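Local coordinates for putative non-ribosomal peptide synthetase (Actinomadura parvosata subsp. kistnae, PDB 6M7L), which probably takes part in non-ribosomal assembly of a peptide through a domain of the condensation family, at residues Phe353-Ala357 with His369-Gln373. Numbering follows the deposited sequence.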
loop_
_atom_site.group_PDB
_atom_site.type_symbol
_atom_site.label_atom_id
_atom_site.label_comp_id
_atom_site.label_asym_id
_atom_site.label_seq_id
_atom_site.Cartn_x
_atom_site.Cartn_y
_atom_site.Cartn_z
ATOM N N PHE A 353 -2.608 27.083 -7.539
ATOM C CA PHE A 353 -1.347 27.695 -7.946
ATOM C C PHE A 353 -1.422 28.227 -9.371
ATOM O O PHE A 353 -0.900 29.309 -9.665
ATOM C CB PHE A 353 -0.205 26.690 -7.816
ATOM C CG PHE A 353 1.101 27.193 -8.354
ATOM C CD1 PHE A 353 1.849 28.109 -7.636
ATOM C CD2 PHE A 353 1.577 26.756 -9.580
ATOM C CE1 PHE A 353 3.049 28.581 -8.129
ATOM C CE2 PHE A 353 2.777 27.223 -10.078
ATOM C CZ PHE A 353 3.515 28.134 -9.349
ATOM N N GLU A 354 -2.066 27.481 -10.270
ATOM C CA GLU A 354 -2.157 27.915 -11.659
ATOM C C GLU A 354 -2.999 29.176 -11.804
ATOM O O GLU A 354 -2.717 30.009 -12.672
ATOM C CB GLU A 354 -2.721 26.790 -12.527
ATOM C CG GLU A 354 -1.813 25.572 -12.648
ATOM C CD GLU A 354 -1.840 24.679 -11.418
ATOM O OE1 GLU A 354 -2.544 25.019 -10.443
ATOM O OE2 GLU A 354 -1.156 23.635 -11.428
ATOM N N ARG A 355 -4.031 29.339 -10.972
ATOM C CA ARG A 355 -4.799 30.578 -11.007
ATOM C C ARG A 355 -3.996 31.733 -10.423
ATOM O O ARG A 355 -3.999 32.840 -10.976
ATOM C CB ARG A 355 -6.121 30.407 -10.259
ATOM C CG ARG A 355 -7.000 31.651 -10.290
ATOM C CD ARG A 355 -7.294 32.085 -11.721
ATOM N NE ARG A 355 -7.743 33.474 -11.791
ATOM C CZ ARG A 355 -8.119 34.086 -12.910
ATOM N NH1 ARG A 355 -8.510 35.353 -12.876
ATOM N NH2 ARG A 355 -8.109 33.431 -14.065
ATOM N N LEU A 356 -3.301 31.494 -9.307
ATOM C CA LEU A 356 -2.418 32.514 -8.751
ATOM C C LEU A 356 -1.353 32.927 -9.756
ATOM O O LEU A 356 -1.013 34.111 -9.860
ATOM C CB LEU A 356 -1.766 32.002 -7.466
ATOM C CG LEU A 356 -0.634 32.868 -6.907
ATOM C CD1 LEU A 356 -1.145 34.256 -6.558
ATOM C CD2 LEU A 356 0.014 32.207 -5.699
ATOM N N ALA A 357 -0.816 31.962 -10.507
ATOM C CA ALA A 357 0.169 32.280 -11.535
ATOM C C ALA A 357 -0.390 33.286 -12.532
ATOM O O ALA A 357 0.250 34.300 -12.831
ATOM C CB ALA A 357 0.616 31.001 -12.245
ATOM N N HIS A 369 9.600 28.234 -14.893
ATOM C CA HIS A 369 8.397 27.966 -14.117
ATOM C C HIS A 369 7.972 29.216 -13.349
ATOM O O HIS A 369 8.824 29.981 -12.883
ATOM C CB HIS A 369 8.635 26.805 -13.152
ATOM C CG HIS A 369 7.388 26.288 -12.506
ATOM N ND1 HIS A 369 6.961 26.711 -11.266
ATOM C CD2 HIS A 369 6.473 25.383 -12.932
ATOM C CE1 HIS A 369 5.838 26.087 -10.954
ATOM N NE2 HIS A 369 5.520 25.277 -11.948
ATOM N N PRO A 370 6.669 29.457 -13.208
ATOM C CA PRO A 370 6.213 30.670 -12.521
ATOM C C PRO A 370 6.533 30.657 -11.034
ATOM O O PRO A 370 6.601 29.604 -10.393
ATOM C CB PRO A 370 4.696 30.662 -12.755
ATOM C CG PRO A 370 4.489 29.777 -13.939
ATOM C CD PRO A 370 5.556 28.733 -13.844
ATOM N N ILE A 371 6.749 31.860 -10.500
ATOM C CA ILE A 371 6.901 32.134 -9.072
ATOM C C ILE A 371 8.131 31.451 -8.480
ATOM O O ILE A 371 8.931 32.093 -7.792
ATOM C CB ILE A 371 5.629 31.750 -8.294
ATOM C CG1 ILE A 371 4.418 32.486 -8.874
ATOM C CG2 ILE A 371 5.787 32.097 -6.823
ATOM C CD1 ILE A 371 3.125 32.228 -8.132
ATOM N N PHE A 372 8.290 30.151 -8.719
ATOM C CA PHE A 372 9.470 29.444 -8.248
ATOM C C PHE A 372 9.990 28.526 -9.343
ATOM O O PHE A 372 9.235 28.047 -10.191
ATOM C CB PHE A 372 9.194 28.638 -6.962
ATOM C CG PHE A 372 8.074 27.646 -7.087
ATOM C CD1 PHE A 372 8.312 26.364 -7.558
ATOM C CD2 PHE A 372 6.786 27.988 -6.716
ATOM C CE1 PHE A 372 7.282 25.451 -7.670
ATOM C CE2 PHE A 372 5.754 27.075 -6.821
ATOM C CZ PHE A 372 6.001 25.807 -7.300
ATOM N N GLN A 373 11.301 28.299 -9.314
ATOM C CA GLN A 373 11.958 27.378 -10.225
ATOM C C GLN A 373 12.630 26.226 -9.501
ATOM O O GLN A 373 13.113 25.297 -10.160
ATOM C CB GLN A 373 13.002 28.114 -11.082
ATOM C CG GLN A 373 12.432 29.231 -11.939
ATOM C CD GLN A 373 12.052 30.459 -11.134
ATOM O OE1 GLN A 373 12.819 30.921 -10.291
ATOM N NE2 GLN A 373 10.855 30.983 -11.380
#
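Phe353, in the first turn of helix 353-360, joins His369 and Phe372 in an aromatic cluster within the condensation-type fold, packing the helix against the loop that leads into strand 374-380. From CB, whose bond points to the loop, CG swings opposite the backbone N (chi1 174°) and brings the ring round to lie among the loop side chains. On one rim, CD1 and CE1 approach Phe372, Phe353 CE1 lying 3.4 Å from Phe372 CE2, and the two ring planes make an oblique 42°. Phe353 CE1 is also 3.6 Å from Ile371 CD1. Across the ring, Phe353 CE2 meets His369 CE1 at 3.4 Å, with the planes only 3° from parallel but the rings not stacked. At the tip, CZ touches both His369 CE1 and Phe372 CE2, and Pro370 O sits at the ring edge, in plane, 3.6 Å from Phe353 CZ.

The next turn of the helix widens the interface. Leu356 CD2 touches Ile371 CD1 at 3.9 Å, the two side chains crossing at about a right angle, while Ala357 CB rests 4.1 Å from Pro370 CB. Beyond these segments, Arg30 of helix 26-34 packs on His369 and Pro370, and Ala320 of strand 317-324 on Ile371 and Phe372. Replacing Phe353 with an alanine is likely to leave the Ile371, His369 and Phe372 side chains without their shared partner and open a gap between helix and loop.

The loop also braces itself: Gln373 NE2 donates to His369 O, and the imidazole is fixed in rotation by His369 ND1 donating to Phe372 O at 2.8 Å, with that oxygen close to the imidazole plane.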